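Local coordinates for protein C-C motif chemokine 1 (Homo sapiens, PDB 4OIJ) that acts as a secreted chemotactic cytokine that binds the receptor CCR8 and attracts monocytes but not neutrophils, at the interface of chains A and B. Residues are numbered along the deposited sequence; one frame, centred on the assembly and turned at random. Chains: chain A/B, C-C motif chemokine 1.

The interface of chains A and B. Residues chain A 9-11, 13, 34-35; chain B 9, 11, 13, 35.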
ATOM      1  N   SER A   9       1.994   5.028   2.449  1.00 13.01           N
ATOM      2  CA  SER A   9       3.272   4.605   1.906  1.00 12.65           C
ATOM      3  C   SER A   9       3.190   3.096   1.704  1.00 13.33           C
ATOM      4  O   SER A   9       2.547   2.431   2.512  1.00 12.95           O
ATOM      5  CB  SER A   9       4.402   4.923   2.898  1.00 13.61           C
ATOM      6  OG  SER A   9       4.442   6.295   3.249  1.00 21.18           O
ATOM      7  N   ARG A  10       3.905   2.547   0.716  1.00 12.82           N
ATOM      8  CA  ARG A  10       3.996   1.090   0.513  1.00 12.84           C
ATOM      9  C   ARG A  10       5.340   0.636   1.035  1.00 17.20           C
ATOM     10  O   ARG A  10       6.385   1.021   0.484  1.00 19.11           O
ATOM     11  CB  ARG A  10       3.830   0.688  -0.963  1.00 13.67           C
ATOM     12  CG  ARG A  10       2.382   0.788  -1.409  1.00 25.90           C
ATOM     13  CD  ARG A  10       2.185   0.230  -2.812  1.00 34.08           C
ATOM     14  NE  ARG A  10       0.883   0.615  -3.351  1.00 40.67           N
ATOM     15  CZ  ARG A  10       0.606   1.807  -3.865  1.00 55.69           C
ATOM     16  NH1 ARG A  10      -0.608   2.071  -4.318  1.00 49.25           N
ATOM     17  NH2 ARG A  10       1.541   2.747  -3.923  1.00 43.31           N
ATOM     18  N   CYS A  11       5.336  -0.142   2.120  1.00 14.21           N
ATOM     19  CA  CYS A  11       6.597  -0.546   2.733  1.00 14.78           C
ATOM     20  C   CYS A  11       6.750  -2.049   2.787  1.00 17.79           C
ATOM     21  O   CYS A  11       5.755  -2.772   2.900  1.00 16.01           O
ATOM     22  CB  CYS A  11       6.744   0.065   4.117  1.00 15.09           C
ATOM     23  SG  CYS A  11       6.458   1.851   4.165  1.00 20.43           S
ATOM     24  N   PHE A  13       8.549  -4.663   5.028  1.00 20.50           N
ATOM     25  CA  PHE A  13       9.338  -4.934   6.241  1.00 20.71           C
ATOM     26  C   PHE A  13       9.677  -6.445   6.359  1.00 28.05           C
ATOM     27  O   PHE A  13      10.422  -6.835   7.247  1.00 30.68           O
ATOM     28  CB  PHE A  13       8.648  -4.386   7.484  1.00 23.86           C
ATOM     29  CG  PHE A  13       8.407  -2.882   7.429  1.00 25.32           C
ATOM     30  CD1 PHE A  13       9.476  -1.986   7.445  1.00 30.01           C
ATOM     31  CD2 PHE A  13       7.119  -2.368   7.442  1.00 23.80           C
ATOM     32  CE1 PHE A  13       9.256  -0.620   7.423  1.00 29.48           C
ATOM     33  CE2 PHE A  13       6.902  -1.005   7.427  1.00 25.19           C
ATOM     34  CZ  PHE A  13       7.969  -0.135   7.414  1.00 25.67           C
ATOM     35  N   ILE A  34      10.251   7.098   1.810  1.00 33.02           N
ATOM     36  CA  ILE A  34      10.356   7.317   3.270  1.00 32.88           C
ATOM     37  C   ILE A  34      10.747   6.027   4.029  1.00 35.06           C
ATOM     38  O   ILE A  34      11.410   6.101   5.073  1.00 36.54           O
ATOM     39  CB  ILE A  34       9.066   7.965   3.843  1.00 33.36           C
ATOM     40  CG1 ILE A  34       9.253   8.435   5.309  1.00 34.16           C
ATOM     41  CG2 ILE A  34       7.821   7.033   3.658  1.00 28.97           C
ATOM     42  CD1 ILE A  34       8.517   9.681   5.713  1.00 31.06           C
ATOM     43  N   CYS A  35      10.333   4.869   3.494  1.00 28.76           N
ATOM     44  CA  CYS A  35      10.570   3.552   4.099  1.00 28.54           C
ATOM     45  C   CYS A  35      11.286   2.624   3.098  1.00 36.01           C
ATOM     46  O   CYS A  35      11.062   1.409   3.145  1.00 35.33           O
ATOM     47  CB  CYS A  35       9.232   2.954   4.542  1.00 24.02           C
ATOM     48  SG  CYS A  35       8.067   2.641   3.179  1.00 23.30           S
TER
ATOM     49  N   SER B   9       3.371  -3.616   3.331  1.00 14.28           N
ATOM     50  CA  SER B   9       2.628  -3.035   4.434  1.00 13.47           C
ATOM     51  C   SER B   9       2.087  -1.686   3.948  1.00 13.46           C
ATOM     52  O   SER B   9       2.779  -1.014   3.186  1.00 12.94           O
ATOM     53  CB  SER B   9       3.557  -2.802   5.630  1.00 14.16           C
ATOM     54  OG  SER B   9       4.244  -3.972   6.025  1.00 22.70           O
ATOM     55  N   CYS B  11       1.482   1.957   5.200  1.00 13.95           N
ATOM     56  CA  CYS B  11       1.851   2.812   6.324  1.00 15.38           C
ATOM     57  C   CYS B  11       1.531   4.255   6.093  1.00 18.43           C
ATOM     58  O   CYS B  11       1.562   4.720   4.951  1.00 18.06           O
ATOM     59  CB  CYS B  11       3.318   2.631   6.687  1.00 16.89           C
ATOM     60  SG  CYS B  11       3.825   0.901   6.868  1.00 21.82           S
ATOM     61  N   PHE B  13       2.879   7.704   7.266  1.00 19.17           N
ATOM     62  CA  PHE B  13       3.899   8.459   8.009  1.00 19.70           C
ATOM     63  C   PHE B  13       3.608   9.989   7.953  1.00 24.74           C
ATOM     64  O   PHE B  13       4.271  10.767   8.637  1.00 27.21           O
ATOM     65  CB  PHE B  13       5.295   8.113   7.526  1.00 22.33           C
ATOM     66  CG  PHE B  13       5.636   6.640   7.669  1.00 23.93           C
ATOM     67  CD1 PHE B  13       5.766   6.057   8.928  1.00 28.62           C
ATOM     68  CD2 PHE B  13       5.895   5.857   6.550  1.00 22.49           C
ATOM     69  CE1 PHE B  13       6.087   4.712   9.058  1.00 27.68           C
ATOM     70  CE2 PHE B  13       6.239   4.525   6.682  1.00 23.22           C
ATOM     71  CZ  PHE B  13       6.341   3.955   7.934  1.00 23.97           C
ATOM     72  N   CYS B  35       3.513  -1.172  11.379  1.00 28.63           N
ATOM     73  CA  CYS B  35       3.752   0.274  11.279  1.00 28.58           C
ATOM     74  C   CYS B  35       2.500   1.058  11.692  1.00 37.81           C
ATOM     75  O   CYS B  35       2.279   2.147  11.154  1.00 36.94           O
ATOM     76  CB  CYS B  35       4.174   0.629   9.850  1.00 24.42           C
ATOM     77  SG  CYS B  35       2.908   0.288   8.590  1.00 23.95           S
TER
HETATM   78  O   HOH W   1       3.041   7.986   4.339  1.00 11.03           O
HETATM   79  O   HOH W   2       5.698  -5.647   5.025  1.00 14.03           O
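The ring of A:Phe13 meets chain B with its edge: the disulfide sulfur SG of B:Cys11 lies in the ring plane, 3.7 Å from CE2. The two-fold twin puts A:Cys11 SG at the edge of B:Phe13. Two other neighbours of A:Phe13 lie off the plane, on opposite sides of it: the hydroxyl OG of B:Ser9, 3.6 Å from CD2, and CB of B:Cys35, near CE2. With CG anti to the carbonyl carbon (chi1 -59°), each phenylalanine swings its ring toward the partner's first CC-motif cysteine. On the B:Phe13 side, the CG2 methyl of A:Ile34 comes obliquely to CD2 at 3.7 Å. An alanine in place of A:Phe13 would probably leave a gap beside the B:Cys11–B:Cys35 disulfide and take an apolar neighbour from B:Ser9 CB. On one side of the rings, and not between them, strands 9-11 of the two chains pair antiparallel. A:Ser9 N gives a nearly straight bond to B:Cys11 O (2.6 Å), B:Cys11 N returns one to A:Ser9 O (2.9 Å), and symmetry repeats the pair. This resembles the N-terminal strand pairing of CC chemokine dimers, but CCL1 is a monomer, so crystal packing may be what brings the chains together. The two SG atoms of A:Cys11 and B:Cys11 lie 3.9 Å apart near the axis. At either end, water 1 links A:Ser9 OG to the backbone amide of B:Phe13, and water 2 links B:Ser9 OG to that of A:Phe13, 3.0 Å from its N.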